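Local coordinates for protein putative aldehyde dehydrogenase AldY (PDB 4DNG) that probably oxidises aldehydes to carboxylates with NAD+ as electron acceptor, and may contribute to protecting the bacterium against stress from ethanol and related compounds, at residues A[1-6]-A[187-192]; A[91-96]-A[180-185]; A[258-263]-A[412-417]; A[270-275]-A[301-306]. All blocks are in the same frame, centred on the assembly; numbering follows the deposited sequence.

Contact 1 (A[1-6]-A[187-192]); sequences MSFETL and GTIIAK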
loop_
_atom_site.group_PDB
_atom_site.type_symbol
_atom_site.label_atom_id
_atom_site.label_comp_id
_atom_site.label_asym_id
_atom_site.label_seq_id
_atom_site.Cartn_x
_atom_site.Cartn_y
_atom_site.Cartn_z
ATOM N N MET A 1 -12.779 -36.973 -9.876
ATOM C CA MET A 1 -12.072 -38.274 -10.007
ATOM C C MET A 1 -11.090 -38.530 -8.866
ATOM O O MET A 1 -9.868 -38.458 -9.049
ATOM C CB MET A 1 -11.379 -38.391 -11.368
ATOM C CG MET A 1 -12.272 -38.946 -12.467
ATOM S SD MET A 1 -13.374 -40.241 -11.872
ATOM C CE MET A 1 -14.991 -39.464 -11.973
ATOM N N SER A 2 -11.651 -38.841 -7.696
ATOM C CA SER A 2 -10.903 -39.163 -6.468
ATOM C C SER A 2 -10.088 -37.989 -5.930
ATOM O O SER A 2 -9.021 -38.178 -5.327
ATOM C CB SER A 2 -10.039 -40.426 -6.631
ATOM O OG SER A 2 -10.844 -41.592 -6.672
ATOM N N PHE A 3 -10.615 -36.780 -6.136
ATOM C CA PHE A 3 -9.965 -35.556 -5.660
ATOM C C PHE A 3 -9.697 -35.563 -4.144
ATOM O O PHE A 3 -8.872 -34.785 -3.646
ATOM C CB PHE A 3 -10.732 -34.290 -6.097
ATOM C CG PHE A 3 -10.426 -33.836 -7.508
ATOM C CD1 PHE A 3 -9.104 -33.711 -7.956
ATOM C CD2 PHE A 3 -11.458 -33.498 -8.384
ATOM C CE1 PHE A 3 -8.825 -33.290 -9.253
ATOM C CE2 PHE A 3 -11.181 -33.071 -9.678
ATOM C CZ PHE A 3 -9.866 -32.974 -10.114
ATOM N N GLU A 4 -10.378 -36.454 -3.422
ATOM C CA GLU A 4 -10.079 -36.693 -2.009
ATOM C C GLU A 4 -8.690 -37.341 -1.782
ATOM O O GLU A 4 -8.216 -37.411 -0.650
ATOM C CB GLU A 4 -11.192 -37.519 -1.341
ATOM C CG GLU A 4 -11.472 -38.882 -1.965
ATOM C CD GLU A 4 -12.766 -38.900 -2.760
ATOM O OE1 GLU A 4 -12.700 -38.881 -4.007
ATOM O OE2 GLU A 4 -13.852 -38.922 -2.134
ATOM N N THR A 5 -8.036 -37.807 -2.848
ATOM C CA THR A 5 -6.657 -38.287 -2.735
ATOM C C THR A 5 -5.700 -37.133 -2.386
ATOM O O THR A 5 -4.618 -37.351 -1.837
ATOM C CB THR A 5 -6.197 -39.029 -4.012
ATOM O OG1 THR A 5 -5.168 -39.965 -3.675
ATOM C CG2 THR A 5 -5.664 -38.075 -5.078
ATOM N N LEU A 6 -6.135 -35.910 -2.689
ATOM C CA LEU A 6 -5.322 -34.712 -2.579
ATOM C C LEU A 6 -5.541 -34.048 -1.223
ATOM O O LEU A 6 -6.122 -32.963 -1.118
ATOM C CB LEU A 6 -5.686 -33.729 -3.699
ATOM C CG LEU A 6 -5.716 -34.061 -5.201
ATOM C CD1 LEU A 6 -5.827 -32.763 -6.003
ATOM C CD2 LEU A 6 -4.533 -34.905 -5.691
ATOM N N GLY A 187 -7.104 -25.094 -2.479
ATOM C CA GLY A 187 -5.654 -25.331 -2.548
ATOM C C GLY A 187 -5.184 -26.496 -3.390
ATOM O O GLY A 187 -4.452 -26.317 -4.358
ATOM N N THR A 188 -5.599 -27.702 -3.035
ATOM C CA THR A 188 -4.937 -28.886 -3.615
ATOM C C THR A 188 -5.205 -29.082 -5.112
ATOM O O THR A 188 -4.295 -29.462 -5.865
ATOM C CB THR A 188 -5.247 -30.185 -2.847
ATOM O OG1 THR A 188 -6.666 -30.356 -2.743
ATOM C CG2 THR A 188 -4.643 -30.134 -1.455
ATOM N N ILE A 189 -6.443 -28.817 -5.533
ATOM C CA ILE A 189 -6.820 -28.926 -6.938
ATOM C C ILE A 189 -5.981 -27.951 -7.766
ATOM O O ILE A 189 -5.473 -28.308 -8.845
ATOM C CB ILE A 189 -8.328 -28.679 -7.153
ATOM C CG1 ILE A 189 -9.133 -29.853 -6.627
ATOM C CG2 ILE A 189 -8.656 -28.487 -8.628
ATOM C CD1 ILE A 189 -10.609 -29.535 -6.506
ATOM N N ILE A 190 -5.813 -26.741 -7.236
ATOM C CA ILE A 190 -5.019 -25.709 -7.884
ATOM C C ILE A 190 -3.567 -26.187 -7.987
ATOM O O ILE A 190 -2.966 -26.117 -9.066
ATOM C CB ILE A 190 -5.121 -24.363 -7.144
ATOM C CG1 ILE A 190 -6.406 -23.663 -7.543
ATOM C CG2 ILE A 190 -3.947 -23.462 -7.500
ATOM C CD1 ILE A 190 -6.865 -22.601 -6.564
ATOM N N ALA A 191 -3.021 -26.692 -6.882
ATOM C CA ALA A 191 -1.671 -27.295 -6.912
ATOM C C ALA A 191 -1.567 -28.413 -7.948
ATOM O O ALA A 191 -0.601 -28.478 -8.724
ATOM C CB ALA A 191 -1.259 -27.795 -5.543
ATOM N N LYS A 192 -2.571 -29.274 -7.999
ATOM C CA LYS A 192 -2.554 -30.344 -9.002
ATOM C C LYS A 192 -2.500 -29.786 -10.441
ATOM O O LYS A 192 -1.798 -30.308 -11.309
ATOM C CB LYS A 192 -3.748 -31.286 -8.807
ATOM C CG LYS A 192 -3.751 -32.489 -9.733
ATOM C CD LYS A 192 -2.984 -33.689 -9.201
ATOM C CE LYS A 192 -2.765 -34.736 -10.302
ATOM N NZ LYS A 192 -3.992 -35.213 -11.022
#
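Leu6 meets Thr188 twice, through its carbonyl and through its side chain. The Thr188 hydroxyl OG1 donates to Leu6 O over 3.1 Å, and the donor is tilted 17° from the carbonyl plane. With chi1 at 54°, OG1 sits between the backbone N and the carbonyl carbon, the crowded position. The methyl Thr188 CG2 closes on Leu6 O at 3.2 Å. Here the N-terminal 3-10 turn of the chain is laid against helix 183-196, which forms the beta-alpha-beta crossover between the parallel strands 173-177 and 204-206 of the Rossmann-like NAD-binding domain. An alanine in place of Thr188 would probably leave the Leu6 carbonyl without its hydroxyl donor and open a small gap where CG2 packs. Leu6 continues along the helix surface with CD1, 3.8 Å from Lys192 CB, while CD2 touches Lys192 CD; the two side chains cross at about a right angle. The lysine chain bends at chi2 and again at chi4, and its amine is hydrogen-bonded to Tyr78 OH. Ile189 CG1 covers one face of the Phe3 ring in a CH-pi contact, 4.1 Å from CD1 and offset toward the rim, and helix 83-94 adds Ile86 and Met89 around that ring.

Contact 2 (A[91-96]-A[180-185]); sequences ARETGG and IQTAIS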
loop_
_atom_site.group_PDB
_atom_site.type_symbol
_atom_site.label_atom_id
_atom_site.label_comp_id
_atom_site.label_asym_id
_atom_site.label_seq_id
_atom_site.Cartn_x
_atom_site.Cartn_y
_atom_site.Cartn_z
ATOM N N ALA A 91 -18.703 -28.113 -4.792
ATOM C CA ALA A 91 -19.996 -28.238 -4.146
ATOM C C ALA A 91 -19.918 -29.068 -2.842
ATOM O O ALA A 91 -20.320 -28.584 -1.785
ATOM C CB ALA A 91 -21.021 -28.823 -5.113
ATOM N N ARG A 92 -19.357 -30.276 -2.911
ATOM C CA ARG A 92 -19.274 -31.158 -1.733
ATOM C C ARG A 92 -18.550 -30.515 -0.555
ATOM O O ARG A 92 -19.015 -30.612 0.577
ATOM C CB ARG A 92 -18.613 -32.503 -2.056
ATOM C CG ARG A 92 -18.906 -33.052 -3.444
ATOM C CD ARG A 92 -19.150 -34.557 -3.459
ATOM N NE ARG A 92 -17.979 -35.383 -3.138
ATOM C CZ ARG A 92 -17.767 -35.964 -1.957
ATOM N NH1 ARG A 92 -18.635 -35.786 -0.965
ATOM N NH2 ARG A 92 -16.685 -36.715 -1.759
ATOM N N GLU A 93 -17.431 -29.845 -0.823
ATOM C CA GLU A 93 -16.536 -29.390 0.254
ATOM C C GLU A 93 -17.073 -28.145 0.898
ATOM O O GLU A 93 -16.917 -27.912 2.093
ATOM C CB GLU A 93 -15.134 -29.100 -0.286
ATOM C CG GLU A 93 -14.077 -28.960 0.790
ATOM C CD GLU A 93 -12.677 -28.684 0.250
ATOM O OE1 GLU A 93 -12.530 -27.978 -0.779
ATOM O OE2 GLU A 93 -11.702 -29.167 0.869
ATOM N N THR A 94 -17.754 -27.386 0.065
ATOM C CA THR A 94 -18.016 -25.985 0.265
ATOM C C THR A 94 -19.485 -25.753 0.628
ATOM O O THR A 94 -19.818 -24.755 1.259
ATOM C CB THR A 94 -17.610 -25.272 -1.041
ATOM O OG1 THR A 94 -16.482 -24.414 -0.815
ATOM C CG2 THR A 94 -18.703 -24.509 -1.630
ATOM N N GLY A 95 -20.362 -26.688 0.249
ATOM C CA GLY A 95 -21.804 -26.537 0.499
ATOM C C GLY A 95 -22.463 -25.579 -0.485
ATOM O O GLY A 95 -23.680 -25.422 -0.509
ATOM N N GLY A 96 -21.640 -24.925 -1.293
ATOM C CA GLY A 96 -22.111 -24.180 -2.444
ATOM C C GLY A 96 -22.805 -25.105 -3.418
ATOM O O GLY A 96 -22.507 -26.305 -3.521
ATOM N N ILE A 180 -8.534 -24.832 5.923
ATOM C CA ILE A 180 -8.482 -26.292 5.912
ATOM C C ILE A 180 -9.837 -26.896 5.481
ATOM O O ILE A 180 -9.870 -27.835 4.679
ATOM C CB ILE A 180 -7.971 -26.891 7.263
ATOM C CG1 ILE A 180 -7.741 -28.423 7.140
ATOM C CG2 ILE A 180 -8.930 -26.599 8.426
ATOM C CD1 ILE A 180 -6.689 -28.828 6.119
ATOM N N GLN A 181 -10.952 -26.335 5.960
ATOM C CA GLN A 181 -12.263 -26.906 5.632
ATOM C C GLN A 181 -12.598 -26.844 4.149
ATOM O O GLN A 181 -13.503 -27.530 3.699
ATOM C CB GLN A 181 -13.401 -26.355 6.508
ATOM C CG GLN A 181 -13.507 -27.030 7.883
ATOM C CD GLN A 181 -13.638 -28.561 7.825
ATOM O OE1 GLN A 181 -14.476 -29.132 7.095
ATOM N NE2 GLN A 181 -12.801 -29.234 8.596
ATOM N N THR A 182 -11.872 -26.028 3.396
ATOM C CA THR A 182 -12.047 -25.985 1.941
ATOM C C THR A 182 -10.668 -26.085 1.246
ATOM O O THR A 182 -10.393 -25.393 0.260
ATOM C CB THR A 182 -12.783 -24.692 1.526
ATOM O OG1 THR A 182 -12.161 -23.601 2.188
ATOM C CG2 THR A 182 -14.252 -24.702 1.983
ATOM N N ALA A 183 -9.801 -26.949 1.761
ATOM C CA ALA A 183 -8.440 -27.041 1.237
ATOM C C ALA A 183 -8.345 -27.681 -0.138
ATOM O O ALA A 183 -7.368 -27.447 -0.866
ATOM C CB ALA A 183 -7.553 -27.788 2.205
ATOM N N ILE A 184 -9.321 -28.525 -0.477
ATOM C CA ILE A 184 -9.280 -29.209 -1.754
ATOM C C ILE A 184 -9.581 -28.217 -2.872
ATOM O O ILE A 184 -8.822 -28.106 -3.828
ATOM C CB ILE A 184 -10.200 -30.444 -1.812
ATOM C CG1 ILE A 184 -9.691 -31.511 -0.846
ATOM C CG2 ILE A 184 -10.178 -31.064 -3.197
ATOM C CD1 ILE A 184 -10.761 -32.444 -0.354
ATOM N N SER A 185 -10.666 -27.471 -2.728
ATOM C CA SER A 185 -11.044 -26.520 -3.760
ATOM C C SER A 185 -10.278 -25.228 -3.629
ATOM O O SER A 185 -10.031 -24.569 -4.621
ATOM C CB SER A 185 -12.542 -26.261 -3.754
ATOM O OG SER A 185 -13.008 -26.246 -2.448
#
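Glu93 grips the start of helix 183-196 with both carboxylate oxygens. OE1 accepts from Ser185 N at 2.7 Å and OE2 from Ile184 N at 2.8 Å. Both bonds are nearly straight, with N-H...O angles of 163° and 164°, and both use the syn lone pairs. The Ser185 hydroxyl OG is modelled 2.5 Å from OE1, too short to be taken literally. With CG anti to the backbone N (chi1 -166°) and the chain extended beyond it, Glu93 reaches across to the other segment, and the two backbone N-H groups fix the rotation of its carboxylate. An acid buried here would probably be stabilised in its charged form by the N-H ends of the first peptide dipoles. The helix so held follows strand 173-177 in the Rossmann-like NAD-binding domain, whereas Glu93 lies near the end of helix 83-94; the Thr182 side chain is about 12 Å from Gly231, a likely NAD+-binding residue by similarity. Glu93 CD lies 3.2 Å from Thr182 CA, and CG rests 3.3 Å from Gln181 O. Further out, the methyl Thr182 CG2 approaches Thr94 OG1 at 3.6 Å, and Pro156 touches Thr94, Thr182 and Ser185.

Contact 3 (A[258-263]-A[412-417]); sequences NPFAVL and AVFTSD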
loop_
_atom_site.group_PDB
_atom_site.type_symbol
_atom_site.label_atom_id
_atom_site.label_comp_id
_atom_site.label_asym_id
_atom_site.label_seq_id
_atom_site.Cartn_x
_atom_site.Cartn_y
_atom_site.Cartn_z
ATOM N N ASN A 258 -22.166 -4.673 1.198
ATOM C CA ASN A 258 -22.501 -4.126 -0.126
ATOM C C ASN A 258 -23.957 -3.705 -0.314
ATOM O O ASN A 258 -24.880 -4.524 -0.185
ATOM C CB ASN A 258 -22.087 -5.086 -1.234
ATOM C CG ASN A 258 -20.631 -5.473 -1.138
ATOM O OD1 ASN A 258 -19.825 -4.739 -0.573
ATOM N ND2 ASN A 258 -20.287 -6.627 -1.686
ATOM N N PRO A 259 -24.164 -2.418 -0.617
ATOM C CA PRO A 259 -25.520 -1.935 -0.787
ATOM C C PRO A 259 -26.023 -2.196 -2.204
ATOM O O PRO A 259 -25.268 -2.122 -3.174
ATOM C CB PRO A 259 -25.382 -0.439 -0.533
ATOM C CG PRO A 259 -23.991 -0.109 -1.014
ATOM C CD PRO A 259 -23.158 -1.354 -0.836
ATOM N N PHE A 260 -27.307 -2.499 -2.287
ATOM C CA PHE A 260 -28.032 -2.645 -3.521
ATOM C C PHE A 260 -29.048 -1.519 -3.438
ATOM O O PHE A 260 -29.939 -1.543 -2.582
ATOM C CB PHE A 260 -28.739 -4.001 -3.477
ATOM C CG PHE A 260 -29.260 -4.489 -4.796
ATOM C CD1 PHE A 260 -28.422 -5.153 -5.690
ATOM C CD2 PHE A 260 -30.604 -4.355 -5.113
ATOM C CE1 PHE A 260 -28.901 -5.626 -6.904
ATOM C CE2 PHE A 260 -31.096 -4.838 -6.322
ATOM C CZ PHE A 260 -30.244 -5.474 -7.216
ATOM N N ALA A 261 -28.885 -0.497 -4.275
ATOM C CA ALA A 261 -29.855 0.605 -4.296
ATOM C C ALA A 261 -30.758 0.528 -5.513
ATOM O O ALA A 261 -30.283 0.361 -6.630
ATOM C CB ALA A 261 -29.172 1.968 -4.214
ATOM N N VAL A 262 -32.060 0.672 -5.269
ATOM C CA VAL A 262 -33.103 0.548 -6.284
ATOM C C VAL A 262 -33.899 1.851 -6.317
ATOM O O VAL A 262 -34.773 2.096 -5.472
ATOM C CB VAL A 262 -34.031 -0.654 -5.977
ATOM C CG1 VAL A 262 -35.251 -0.668 -6.900
ATOM C CG2 VAL A 262 -33.264 -1.961 -6.070
ATOM N N LEU A 263 -33.583 2.684 -7.301
ATOM C CA LEU A 263 -34.066 4.055 -7.329
ATOM C C LEU A 263 -35.466 4.145 -7.928
ATOM O O LEU A 263 -35.952 3.180 -8.525
ATOM C CB LEU A 263 -33.079 4.951 -8.092
ATOM C CG LEU A 263 -31.575 4.929 -7.769
ATOM C CD1 LEU A 263 -30.906 6.154 -8.383
ATOM C CD2 LEU A 263 -31.287 4.864 -6.277
ATOM N N ALA A 412 -24.192 -1.532 -6.014
ATOM C CA ALA A 412 -25.044 -1.654 -7.203
ATOM C C ALA A 412 -26.199 -0.658 -7.158
ATOM O O ALA A 412 -26.874 -0.506 -6.132
ATOM C CB ALA A 412 -25.557 -3.088 -7.363
ATOM N N VAL A 413 -26.410 0.031 -8.269
ATOM C CA VAL A 413 -27.497 1.012 -8.374
ATOM C C VAL A 413 -28.387 0.691 -9.575
ATOM O O VAL A 413 -27.898 0.329 -10.658
ATOM C CB VAL A 413 -26.990 2.486 -8.361
ATOM C CG1 VAL A 413 -25.904 2.709 -9.400
ATOM C CG2 VAL A 413 -28.134 3.478 -8.564
ATOM N N PHE A 414 -29.697 0.781 -9.347
ATOM C CA PHE A 414 -30.694 0.482 -10.382
ATOM C C PHE A 414 -31.560 1.684 -10.673
ATOM O O PHE A 414 -32.320 2.162 -9.828
ATOM C CB PHE A 414 -31.529 -0.762 -10.040
ATOM C CG PHE A 414 -30.838 -2.055 -10.378
ATOM C CD1 PHE A 414 -29.766 -2.510 -9.610
ATOM C CD2 PHE A 414 -31.238 -2.808 -11.478
ATOM C CE1 PHE A 414 -29.110 -3.695 -9.923
ATOM C CE2 PHE A 414 -30.590 -3.998 -11.796
ATOM C CZ PHE A 414 -29.524 -4.440 -11.019
ATOM N N THR A 415 -31.408 2.180 -11.886
ATOM C CA THR A 415 -32.118 3.349 -12.328
ATOM C C THR A 415 -32.319 3.244 -13.821
ATOM O O THR A 415 -31.504 2.645 -14.531
ATOM C CB THR A 415 -31.367 4.660 -11.989
ATOM O OG1 THR A 415 -31.931 5.750 -12.750
ATOM C CG2 THR A 415 -29.888 4.541 -12.317
ATOM N N SER A 416 -33.420 3.828 -14.273
ATOM C CA SER A 416 -33.749 3.933 -15.682
ATOM C C SER A 416 -32.859 4.952 -16.379
ATOM O O SER A 416 -32.580 4.825 -17.570
ATOM C CB SER A 416 -35.191 4.388 -15.822
ATOM O OG SER A 416 -35.550 4.385 -17.174
ATOM N N ASP A 417 -32.438 5.965 -15.623
ATOM C CA ASP A 417 -31.600 7.053 -16.116
ATOM C C ASP A 417 -30.111 6.699 -15.980
ATOM O O ASP A 417 -29.551 6.756 -14.880
ATOM C CB ASP A 417 -31.927 8.321 -15.328
ATOM C CG ASP A 417 -31.352 9.571 -15.950
ATOM O OD1 ASP A 417 -30.644 9.481 -16.975
ATOM O OD2 ASP A 417 -31.616 10.664 -15.403
#
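Four backbone hydrogen bonds join Pro259, Ala261 and Leu263 to Ala412 and Phe414 in a parallel ladder. Ala412 N donates to Pro259 O, and Ala412 O accepts from Ala261 N at 2.7 Å. Phe414 repeats the pattern one step on: its N reaches Ala261 O and its O accepts from Leu263 N at 2.9 Å. The strand axes lie 4.7 Å apart and differ by 9° in direction. Phe260 and Val262 turn their backbone bonds the other way, to strand 290-296. Two CA-H...O contacts supplement the ladder, the shorter being Val413 CA to Ala261 O at 3.4 Å.

The side chains of Phe260, Val262, Ala412 and Phe414 share one face. Phe260 CG is anti to the backbone N (chi1 -165°), and its CZ meets Phe414 CE1 at 3.4 Å, the rings inclined by 34°. Phe260 CD1 rests on the Ala412 methyl at 3.9 Å. Ala261 and Val413 point to the other face, where Leu263 CG touches Val413 CG2 at 3.8 Å and its CD1 extends to Thr415 CB at 3.9 Å. An alanine at Leu263 would probably open a gap beside Val413 CG2 and Thr415 CB, and weaken the contact with Ala398 and Ile399 of helix 395-403.

Thr415 OG1 accepts from Asp417 N in an ST turn and is also hydrogen-bonded to Asp265. Central parallel strands flanked by helices 268-281 and 395-403 are characteristic of the alpha/beta catalytic domain of aldehyde dehydrogenases.

Contact 4 (A[270-275]-A[301-306]); sequences RAVDAA and DEFVEK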
loop_
_atom_site.group_PDB
_atom_site.type_symbol
_atom_site.label_atom_id
_atom_site.label_comp_id
_atom_site.label_asym_id
_atom_site.label_seq_id
_atom_site.Cartn_x
_atom_site.Cartn_y
_atom_site.Cartn_z
ATOM N N ARG A 270 -36.423 -6.254 -13.371
ATOM C CA ARG A 270 -34.984 -6.435 -13.524
ATOM C C ARG A 270 -34.297 -6.450 -12.148
ATOM O O ARG A 270 -33.470 -7.329 -11.885
ATOM C CB ARG A 270 -34.420 -5.320 -14.412
ATOM C CG ARG A 270 -33.070 -5.588 -15.065
ATOM C CD ARG A 270 -32.892 -4.662 -16.268
ATOM N NE ARG A 270 -31.494 -4.472 -16.659
ATOM C CZ ARG A 270 -30.972 -4.821 -17.834
ATOM N NH1 ARG A 270 -29.688 -4.593 -18.074
ATOM N NH2 ARG A 270 -31.724 -5.390 -18.775
ATOM N N ALA A 271 -34.684 -5.508 -11.275
ATOM C CA ALA A 271 -34.062 -5.303 -9.947
ATOM C C ALA A 271 -34.346 -6.426 -8.947
ATOM O O ALA A 271 -33.445 -6.861 -8.226
ATOM C CB ALA A 271 -34.469 -3.954 -9.348
ATOM N N VAL A 272 -35.589 -6.886 -8.894
ATOM C CA VAL A 272 -35.911 -8.066 -8.101
ATOM C C VAL A 272 -35.052 -9.245 -8.567
ATOM O O VAL A 272 -34.350 -9.858 -7.767
ATOM C CB VAL A 272 -37.396 -8.435 -8.212
ATOM C CG1 VAL A 272 -37.693 -9.682 -7.384
ATOM C CG2 VAL A 272 -38.274 -7.262 -7.800
ATOM N N ASP A 273 -35.093 -9.522 -9.870
ATOM C CA ASP A 273 -34.321 -10.607 -10.488
ATOM C C ASP A 273 -32.833 -10.529 -10.162
ATOM O O ASP A 273 -32.259 -11.490 -9.645
ATOM C CB ASP A 273 -34.513 -10.633 -12.014
ATOM C CG ASP A 273 -35.785 -11.349 -12.438
ATOM O OD1 ASP A 273 -36.164 -12.350 -11.791
ATOM O OD2 ASP A 273 -36.399 -10.910 -13.434
ATOM N N ALA A 274 -32.220 -9.385 -10.459
ATOM C CA ALA A 274 -30.802 -9.185 -10.182
ATOM C C ALA A 274 -30.467 -9.306 -8.687
ATOM O O ALA A 274 -29.364 -9.716 -8.344
ATOM C CB ALA A 274 -30.331 -7.853 -10.739
ATOM N N ALA A 275 -31.415 -8.964 -7.808
ATOM C CA ALA A 275 -31.232 -9.141 -6.359
ATOM C C ALA A 275 -31.311 -10.609 -5.915
ATOM O O ALA A 275 -30.687 -10.994 -4.930
ATOM C CB ALA A 275 -32.227 -8.301 -5.579
ATOM N N ASP A 301 -43.173 -1.151 -2.203
ATOM C CA ASP A 301 -44.176 -2.191 -1.971
ATOM C C ASP A 301 -44.238 -3.197 -3.120
ATOM O O ASP A 301 -44.400 -4.399 -2.884
ATOM C CB ASP A 301 -45.543 -1.577 -1.659
ATOM C CG ASP A 301 -45.491 -0.610 -0.482
ATOM O OD1 ASP A 301 -45.874 -0.998 0.640
ATOM O OD2 ASP A 301 -45.040 0.535 -0.672
ATOM N N GLU A 302 -44.069 -2.706 -4.348
ATOM C CA GLU A 302 -43.959 -3.563 -5.531
ATOM C C GLU A 302 -42.735 -4.483 -5.476
ATOM O O GLU A 302 -42.839 -5.675 -5.796
ATOM C CB GLU A 302 -43.943 -2.716 -6.811
ATOM C CG GLU A 302 -43.610 -3.476 -8.093
ATOM C CD GLU A 302 -43.750 -2.630 -9.358
ATOM O OE1 GLU A 302 -44.175 -1.451 -9.280
ATOM O OE2 GLU A 302 -43.444 -3.148 -10.452
ATOM N N PHE A 303 -41.584 -3.929 -5.079
ATOM C CA PHE A 303 -40.352 -4.712 -4.967
ATOM C C PHE A 303 -40.472 -5.801 -3.905
ATOM O O PHE A 303 -40.025 -6.931 -4.141
ATOM C CB PHE A 303 -39.128 -3.823 -4.667
ATOM C CG PHE A 303 -37.812 -4.577 -4.630
ATOM C CD1 PHE A 303 -37.418 -5.284 -3.484
ATOM C CD2 PHE A 303 -36.960 -4.579 -5.739
ATOM C CE1 PHE A 303 -36.213 -5.977 -3.451
ATOM C CE2 PHE A 303 -35.751 -5.259 -5.713
ATOM C CZ PHE A 303 -35.378 -5.964 -4.572
ATOM N N VAL A 304 -41.049 -5.462 -2.744
ATOM C CA VAL A 304 -41.145 -6.420 -1.638
ATOM C C VAL A 304 -41.958 -7.625 -2.060
ATOM O O VAL A 304 -41.458 -8.743 -2.017
ATOM C CB VAL A 304 -41.734 -5.818 -0.346
ATOM C CG1 VAL A 304 -42.089 -6.923 0.637
ATOM C CG2 VAL A 304 -40.744 -4.856 0.293
ATOM N N GLU A 305 -43.195 -7.384 -2.489
ATOM C CA GLU A 305 -44.094 -8.451 -2.929
ATOM C C GLU A 305 -43.417 -9.403 -3.910
ATOM O O GLU A 305 -43.417 -10.620 -3.702
ATOM C CB GLU A 305 -45.365 -7.869 -3.550
ATOM C CG GLU A 305 -46.423 -7.459 -2.533
ATOM C CD GLU A 305 -47.338 -8.603 -2.102
ATOM O OE1 GLU A 305 -46.859 -9.747 -1.934
ATOM O OE2 GLU A 305 -48.550 -8.350 -1.917
ATOM N N LYS A 306 -42.826 -8.837 -4.960
ATOM C CA LYS A 306 -42.139 -9.614 -5.989
ATOM C C LYS A 306 -40.924 -10.369 -5.457
ATOM O O LYS A 306 -40.748 -11.555 -5.763
ATOM C CB LYS A 306 -41.740 -8.719 -7.166
ATOM C CG LYS A 306 -42.792 -8.667 -8.254
ATOM C CD LYS A 306 -42.708 -7.392 -9.069
ATOM C CE LYS A 306 -44.111 -6.959 -9.457
ATOM N NZ LYS A 306 -44.080 -5.717 -10.265
#
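The Phe303 ring reaches Ala271, Val272 and Ala275, which form one side of the facing helix. Val272 CG2 touches Phe303 CD2 at 3.6 Å, the two side chains sliding past each other in opposite directions. CE2 is set against the backbone, 3.6 Å from Val272 N, and also meets the Ala271 methyl. Ala275 CB comes to the ring edge, near its plane, 4.1 Å from CZ. The phenylalanine points CG anti to its backbone N (chi1 -176°), which starts the ring off toward the alanines; their short side chains let it come close to the helix backbone. Val272 CG2 also reaches one turn further, to Lys306 CB at 3.8 Å. Beyond CB the lysine leads away from helix 270-275, and its NZ forms a salt bridge with Glu302 OE2 one turn earlier, 2.7 Å long and approached from the anti side, 33° out of the carboxylate plane. The helix segments pass 9.8 Å apart at a crossing angle of -44°. Both helices lie on the same face of the catalytic-domain sheet: Ala271 and Phe303 both touch Val262 of strand 258-262, Phe303 packs on Ile293 and Val295 of strand 290-296, and Phe307 of helix 297-313 touches Val272 and Ala275.

In the fold
The four contacts form two pairs. Contacts 1 and 2 have centres 11 Å apart and share helix 183-196 in the NAD-binding domain, where the backbone bonds Thr188 N to Ala183 O and Ile189 N to Ile184 O probably join them. Contacts 3 and 4 lie 12 Å apart and touch directly, with Phe414 CZ 3.5 Å from Ala274 CB; contact 4 is nested in the loop that contact 3 closes. Between the pairs, contacts 2 and 3 have centres 33 Å apart. The predicted active-site Glu253 precedes strand 258-262 of contact 3, and the predicted nucleophile Cys287 falls in an unmodelled loop between the two helices of contact 4.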